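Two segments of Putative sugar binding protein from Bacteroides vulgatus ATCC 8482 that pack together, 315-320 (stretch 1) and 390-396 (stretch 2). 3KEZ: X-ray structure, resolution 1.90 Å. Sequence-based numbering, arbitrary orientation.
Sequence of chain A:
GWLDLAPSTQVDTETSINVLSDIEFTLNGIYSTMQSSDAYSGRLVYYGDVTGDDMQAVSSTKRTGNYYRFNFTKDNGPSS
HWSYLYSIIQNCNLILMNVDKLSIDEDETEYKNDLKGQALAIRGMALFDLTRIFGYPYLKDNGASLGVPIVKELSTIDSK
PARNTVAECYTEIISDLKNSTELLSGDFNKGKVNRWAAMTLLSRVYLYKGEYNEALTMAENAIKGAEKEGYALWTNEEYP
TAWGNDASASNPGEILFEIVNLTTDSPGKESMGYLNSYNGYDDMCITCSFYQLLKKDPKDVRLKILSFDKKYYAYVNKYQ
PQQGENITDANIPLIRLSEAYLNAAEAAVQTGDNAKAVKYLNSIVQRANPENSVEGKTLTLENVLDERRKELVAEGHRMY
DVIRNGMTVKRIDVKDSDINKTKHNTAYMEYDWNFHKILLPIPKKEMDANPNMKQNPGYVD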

# COMPACT_ATOMS: atom_id res chain seq x y z
N TYR A 315 14.80 -3.52 -13.11
CA TYR A 315 13.89 -2.62 -12.44
C TYR A 315 12.44 -3.03 -12.70
O TYR A 315 12.15 -3.64 -13.73
CB TYR A 315 14.14 -1.19 -12.92
CG TYR A 315 15.50 -0.72 -12.50
CD1 TYR A 315 15.67 -0.10 -11.28
CD2 TYR A 315 16.64 -1.00 -13.26
CE1 TYR A 315 16.90 0.25 -10.83
CE2 TYR A 315 17.90 -0.63 -12.82
CZ TYR A 315 18.01 0.01 -11.60
OH TYR A 315 19.20 0.41 -11.11
N VAL A 316 11.55 -2.71 -11.77
CA VAL A 316 10.14 -3.00 -11.95
C VAL A 316 9.50 -1.80 -12.64
O VAL A 316 9.34 -0.74 -12.06
CB VAL A 316 9.44 -3.31 -10.64
CG1 VAL A 316 7.93 -3.57 -10.85
CG2 VAL A 316 10.13 -4.52 -9.97
N ASN A 317 9.13 -1.98 -13.90
CA ASN A 317 8.67 -0.90 -14.76
C ASN A 317 7.15 -0.74 -14.69
O ASN A 317 6.46 -0.71 -15.72
CB ASN A 317 9.11 -1.21 -16.22
CG ASN A 317 9.06 0.02 -17.11
OD1 ASN A 317 9.39 1.11 -16.66
ND2 ASN A 317 8.65 -0.15 -18.37
N LYS A 318 6.64 -0.60 -13.47
CA LYS A 318 5.19 -0.41 -13.27
C LYS A 318 4.79 1.05 -13.26
O LYS A 318 3.62 1.38 -13.44
CB LYS A 318 4.74 -1.05 -11.95
CG LYS A 318 4.85 -2.56 -11.97
CD LYS A 318 4.43 -3.21 -10.64
CE LYS A 318 4.13 -4.69 -10.82
NZ LYS A 318 3.67 -5.37 -9.54
N TYR A 319 5.75 1.91 -12.98
CA TYR A 319 5.51 3.34 -12.92
C TYR A 319 5.82 3.94 -14.29
O TYR A 319 6.87 4.52 -14.53
CB TYR A 319 6.34 3.93 -11.81
CG TYR A 319 5.92 3.29 -10.51
CD1 TYR A 319 4.76 3.71 -9.83
CD2 TYR A 319 6.62 2.19 -9.98
CE1 TYR A 319 4.33 3.07 -8.67
CE2 TYR A 319 6.18 1.54 -8.81
CZ TYR A 319 5.06 1.99 -8.16
OH TYR A 319 4.68 1.36 -6.99
N GLN A 320 4.86 3.74 -15.20
CA GLN A 320 5.02 4.12 -16.60
C GLN A 320 4.38 5.49 -16.75
O GLN A 320 3.26 5.71 -16.32
CB GLN A 320 4.37 3.07 -17.53
CG GLN A 320 5.06 1.69 -17.40
CD GLN A 320 4.43 0.59 -18.22
OE1 GLN A 320 3.53 0.85 -19.00
NE2 GLN A 320 4.91 -0.67 -18.04
N LYS A 390 4.53 -12.11 -6.76
CA LYS A 390 4.75 -11.89 -8.18
C LYS A 390 3.88 -10.78 -8.66
O LYS A 390 4.35 -9.88 -9.37
CB LYS A 390 4.52 -13.15 -9.02
CG LYS A 390 5.44 -14.33 -8.64
CD LYS A 390 5.08 -15.61 -9.47
CE LYS A 390 5.83 -16.80 -8.95
NZ LYS A 390 5.26 -18.04 -9.48
N GLU A 391 2.62 -10.77 -8.22
CA GLU A 391 1.67 -9.74 -8.66
C GLU A 391 1.95 -8.34 -8.11
O GLU A 391 1.79 -7.36 -8.83
CB GLU A 391 0.24 -10.16 -8.31
CG GLU A 391 -0.77 -9.23 -8.90
CD GLU A 391 -0.69 -9.20 -10.41
OE1 GLU A 391 -0.67 -10.30 -11.02
OE2 GLU A 391 -0.67 -8.09 -10.99
N LEU A 392 2.39 -8.22 -6.85
CA LEU A 392 2.43 -6.94 -6.17
C LEU A 392 3.85 -6.39 -5.92
O LEU A 392 4.01 -5.44 -5.18
CB LEU A 392 1.64 -7.03 -4.87
CG LEU A 392 0.13 -7.36 -5.01
CD1 LEU A 392 -0.56 -7.27 -3.62
CD2 LEU A 392 -0.56 -6.39 -5.96
N VAL A 393 4.85 -6.98 -6.54
CA VAL A 393 6.22 -6.48 -6.49
C VAL A 393 6.27 -4.97 -6.86
O VAL A 393 5.64 -4.52 -7.85
CB VAL A 393 7.17 -7.36 -7.32
CG1 VAL A 393 6.82 -7.33 -8.81
CG2 VAL A 393 8.61 -6.98 -7.04
N ALA A 394 6.95 -4.21 -5.98
CA ALA A 394 7.17 -2.72 -6.12
C ALA A 394 5.93 -1.87 -5.79
O ALA A 394 5.92 -0.66 -6.03
CB ALA A 394 7.76 -2.35 -7.51
N GLU A 395 4.90 -2.52 -5.21
CA GLU A 395 3.66 -1.84 -4.79
C GLU A 395 3.51 -1.84 -3.27
O GLU A 395 2.49 -1.42 -2.76
CB GLU A 395 2.41 -2.44 -5.46
CG GLU A 395 2.39 -2.34 -7.00
CD GLU A 395 1.29 -3.17 -7.64
OE1 GLU A 395 0.10 -2.80 -7.52
OE2 GLU A 395 1.63 -4.15 -8.31
N GLY A 396 4.55 -2.25 -2.54
CA GLY A 396 4.64 -1.97 -1.11
C GLY A 396 4.08 -2.99 -0.14
O GLY A 396 3.82 -2.63 1.05
O HOH W 1 3.84 -7.77 -11.18

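What holds the ammonium group of Lys318 in place? Its side chain, fully extended beyond an m chi1, carries NZ into a pocket of oxygens. NZ forms a salt bridge with Glu395, at 2.7 Å from OE2, and donates hydrogen bonds to Val393 O at 2.7 Å and Glu391 O at 2.8 Å. Water 1 accepts a further hydrogen bond from Lys318 NZ at 2.9 Å and donates one to Lys390 O at 2.8 Å, extending the link along the second stretch.

Why do so many acceptors converge there? A type II beta turn runs from Leu392 to Glu395, closed by a hydrogen bond from Glu395 N to Leu392 O at 3.1 Å. The carbonyls of Glu391 and Val393 both reach the lysine, as does the Glu395 carboxylate, so one buried cation ties the turn to the residues leading into it.

Does Tyr319 add a second polar anchor? Its CB points sideways, yet the phenol end comes nearer, and OH donates to Ala394 O at 2.6 Å. That carbonyl lies at the ring edge, near the ring plane.

Where is the apolar packing? Val316 and Ala394 both point toward the opposing stretch, bringing Val316 CG1 to 3.6 Å from Ala394 CB. Val316 CG2 also lies 4.1 Å from Val393 CG2, so the valine packs against two consecutive residues of the turn.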